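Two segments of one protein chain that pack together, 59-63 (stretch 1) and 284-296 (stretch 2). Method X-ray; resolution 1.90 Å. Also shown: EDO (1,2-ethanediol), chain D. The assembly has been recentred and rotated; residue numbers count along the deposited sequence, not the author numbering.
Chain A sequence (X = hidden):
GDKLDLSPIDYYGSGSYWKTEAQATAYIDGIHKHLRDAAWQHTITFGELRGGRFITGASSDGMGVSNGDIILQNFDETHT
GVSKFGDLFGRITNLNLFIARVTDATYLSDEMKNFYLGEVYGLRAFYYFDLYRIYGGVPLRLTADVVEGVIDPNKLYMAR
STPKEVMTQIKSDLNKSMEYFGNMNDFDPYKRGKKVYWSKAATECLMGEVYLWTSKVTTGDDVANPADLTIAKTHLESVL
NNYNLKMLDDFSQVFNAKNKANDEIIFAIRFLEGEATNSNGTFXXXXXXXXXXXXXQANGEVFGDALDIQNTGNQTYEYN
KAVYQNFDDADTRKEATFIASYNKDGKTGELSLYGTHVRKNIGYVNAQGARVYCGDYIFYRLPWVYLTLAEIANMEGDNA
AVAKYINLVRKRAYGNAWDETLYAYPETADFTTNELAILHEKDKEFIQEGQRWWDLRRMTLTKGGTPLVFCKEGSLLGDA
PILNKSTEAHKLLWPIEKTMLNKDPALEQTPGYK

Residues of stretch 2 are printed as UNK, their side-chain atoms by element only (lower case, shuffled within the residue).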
# COMPACT_ATOMS: atom_id res chain seq x y z
N SER A 59 -10.10 6.99 20.09
CA SER A 59 -8.95 6.12 20.20
C SER A 59 -8.67 5.84 21.66
O SER A 59 -9.18 6.51 22.55
CB SER A 59 -7.74 6.72 19.54
OG SER A 59 -7.35 7.91 20.18
N SER A 60 -7.83 4.83 21.90
CA SER A 60 -7.31 4.56 23.25
C SER A 60 -6.77 5.82 23.92
O SER A 60 -6.84 5.97 25.15
CB SER A 60 -6.23 3.48 23.18
OG SER A 60 -6.83 2.25 22.80
N ASP A 61 -6.13 6.69 23.14
CA ASP A 61 -5.51 7.90 23.69
C ASP A 61 -6.52 9.02 24.01
O ASP A 61 -6.16 10.04 24.64
CB ASP A 61 -4.46 8.44 22.72
CG ASP A 61 -3.47 9.36 23.42
OD1 ASP A 61 -2.96 8.97 24.48
OD2 ASP A 61 -3.22 10.45 22.89
N GLY A 62 -7.77 8.83 23.58
CA GLY A 62 -8.86 9.71 23.98
C GLY A 62 -9.41 10.60 22.89
O GLY A 62 -10.32 11.36 23.18
N MSE A 63 -8.93 10.46 21.64
CA MSE A 63 -9.26 11.42 20.59
C MSE A 63 -10.12 10.74 19.52
O MSE A 63 -9.88 9.60 19.17
CB MSE A 63 -7.97 11.96 19.98
CG MSE A 63 -8.14 12.92 18.89
SE MSE A 63 -9.31 14.46 19.41
CE MSE A 63 -9.79 14.99 17.68
N UNK A 284 0.18 7.11 16.94
CA UNK A 284 0.91 6.95 18.22
C UNK A 284 0.09 7.38 19.46
O UNK A 284 -0.90 6.72 19.81
c UNK A 284 2.29 7.61 18.16
c UNK A 284 3.08 7.04 16.97
o UNK A 284 2.20 9.05 18.06
N UNK A 285 0.51 8.47 20.11
CA UNK A 285 -0.22 9.02 21.22
C UNK A 285 0.23 10.51 21.38
O UNK A 285 1.28 10.94 20.84
c UNK A 285 1.50 8.04 22.73
c UNK A 285 0.02 8.21 22.49
c UNK A 285 4.27 7.73 23.09
c UNK A 285 3.57 6.85 22.28
c UNK A 285 2.20 7.01 22.11
c UNK A 285 2.20 8.92 23.53
c UNK A 285 3.60 8.75 23.73
o UNK A 285 5.64 7.58 23.23
N UNK A 286 -0.58 11.26 22.09
CA UNK A 286 -0.37 12.67 22.35
C UNK A 286 0.18 12.83 23.78
O UNK A 286 -0.58 12.76 24.73
o UNK A 286 -0.85 15.49 22.90
n UNK A 286 -2.51 15.49 21.40
c UNK A 286 -1.73 13.36 22.26
c UNK A 286 -1.65 14.88 22.21
N UNK A 287 1.45 13.12 23.93
CA UNK A 287 2.03 13.28 25.28
C UNK A 287 1.43 14.49 26.02
O UNK A 287 1.17 14.44 27.21
c UNK A 287 4.09 11.99 24.92
c UNK A 287 4.11 13.88 26.56
c UNK A 287 3.53 13.37 25.22
N UNK A 288 1.16 15.55 25.27
CA UNK A 288 0.58 16.76 25.81
C UNK A 288 -0.76 16.58 26.53
O UNK A 288 -0.96 17.10 27.63
N UNK A 289 -1.68 15.87 25.90
CA UNK A 289 -3.07 15.87 26.35
C UNK A 289 -3.75 14.51 26.40
O UNK A 289 -4.87 14.39 26.87
c UNK A 289 -3.91 16.79 25.45
o UNK A 289 -3.92 16.28 24.10
c UNK A 289 -3.35 18.25 25.45
N UNK A 290 -3.08 13.47 25.90
CA UNK A 290 -3.70 12.15 25.80
C UNK A 290 -3.56 11.30 27.04
O UNK A 290 -2.81 11.62 27.93
N UNK A 291 -4.25 10.18 27.06
CA UNK A 291 -4.36 9.36 28.25
C UNK A 291 -3.37 8.20 28.23
O UNK A 291 -3.08 7.65 29.29
c UNK A 291 -5.79 8.80 28.41
o UNK A 291 -6.19 8.14 27.21
N UNK A 292 -2.87 7.82 27.05
CA UNK A 292 -1.93 6.67 26.96
C UNK A 292 -0.74 6.82 27.93
O UNK A 292 -0.36 5.87 28.59
c UNK A 292 -1.41 6.44 25.49
o UNK A 292 -2.54 6.27 24.61
c UNK A 292 -0.51 5.23 25.38
N UNK A 293 -0.19 8.02 28.04
CA UNK A 293 1.00 8.27 28.90
C UNK A 293 0.82 7.85 30.33
O UNK A 293 1.83 7.57 31.00
c UNK A 293 0.94 12.15 29.51
c UNK A 293 0.37 10.74 29.28
n UNK A 293 -1.15 13.56 28.81
c UNK A 293 1.45 9.72 28.88
c UNK A 293 -0.16 13.18 29.92
N UNK A 294 -0.41 7.81 30.81
CA UNK A 294 -0.69 7.45 32.21
C UNK A 294 -1.07 5.99 32.36
O UNK A 294 -1.37 5.56 33.43
n UNK A 294 -2.29 10.65 32.37
c UNK A 294 -1.39 9.81 32.80
o UNK A 294 -0.27 10.16 33.14
c UNK A 294 -1.78 8.34 32.80
N UNK A 295 -1.05 5.21 31.28
CA UNK A 295 -1.34 3.80 31.39
C UNK A 295 0.04 3.10 31.51
O UNK A 295 1.04 3.75 31.90
n UNK A 295 -7.27 5.75 28.95
c UNK A 295 -2.16 3.31 30.20
c UNK A 295 -6.18 5.06 28.68
n UNK A 295 -5.46 5.39 27.61
c UNK A 295 -4.60 3.25 29.31
n UNK A 295 -5.82 4.03 29.47
c UNK A 295 -3.52 3.98 30.12
N UNK A 296 0.09 1.80 31.21
CA UNK A 296 1.25 0.99 31.52
C UNK A 296 1.76 0.23 30.30
O UNK A 296 1.04 -0.06 29.38
c UNK A 296 -1.23 1.79 35.20
c UNK A 296 1.43 1.13 34.82
c UNK A 296 -0.83 1.07 34.09
c UNK A 296 -0.28 2.18 36.12
c UNK A 296 1.05 1.85 35.95
o UNK A 296 -0.65 2.87 37.27
c UNK A 296 0.51 0.72 33.89
c UNK A 296 0.94 0.01 32.65
C1 EDO D . -10.22 2.01 21.43
O1 EDO D . -10.13 0.73 20.80
C2 EDO D . -10.32 1.91 22.96
O2 EDO D . -9.18 1.23 23.53
O HOH W 1 -9.03 6.03 26.70
O HOH W 2 -0.76 9.97 25.73

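Position 284 carries one carbon bearing an oxygen and a carbon, turned away from stretch 1: Thr284. Position 285 has one carbon, then a six-carbon ring bearing an oxygen. Its CB lies 3.7 Å from Asp61 OD1 while the ring leads away, so this is Tyr285.

Position 286 has two carbons, the second holding one oxygen and one nitrogen. Its backbone N donates to Asp61 OD2 at 2.9 Å; the side chain is that of Asn286, whose OD1 accepts from N of position 289 at 3.1 Å, bracing the turn from within. Position 287, three carbons in a fork pointing away, is Val287. Position 288 has no side-chain atoms and is Gly288; a CB there would be crowded by Asn286 OD1, 3.1 Å away. Position 289, a carbon with one oxygen and one carbon, makes no contact across: Thr289.

Position 290 is bare again, and here the reason faces stretch 1. Its CA sits 3.4 Å from Asp61 OD2, and an ideal CB would fall 2.0 Å from that same oxygen, a clash. It is Gly290.

Position 291 has one carbon and one oxygen. Its backbone N donates to Asp61 O at 3.1 Å, and the side-chain oxygen lies 3.1 Å from Ser60 O; this is Ser291. Position 292, a carbon carrying an oxygen and a carbon, places its oxygen 2.7 Å from Asp61 OD1: Thr292, whose OG1 donates there, as does its N at 2.8 Å from OD1 of Asp61.

Position 293 is four carbons in a row ending in nitrogen, without contact across. Lys293 instead ties its own loop together, NZ donating to Val287 O at 3.0 Å and Gly290 O at 2.7 Å. Position 294, two carbons with an oxygen and a nitrogen on the second, is the exposed Asn294. Position 295 has three carbons, a nitrogen, then a carbon with two more nitrogens: Arg295, whose NH1 makes a weak bond to Ser60 O at 2.9 Å and a further one to Ser291 OG, also at 2.9 Å. Position 296, a carbon and a six-carbon ring bearing oxygen, is out of reach: Tyr296.

The contact works by lodging one carboxylate in a loop. A type I turn from Ser59 to Gly62 presents Asp61, whose oxygens collect two backbone NH groups and a threonine hydroxyl; a water adds a bond to Asp61 OD1 at 2.7 Å and also donates to Asn286 O. Glycine leaves room for the acid, while backbone pairing and Arg295 hold the turn alongside.

Stretch 2 284-296: TYNVGTGSTKNRY
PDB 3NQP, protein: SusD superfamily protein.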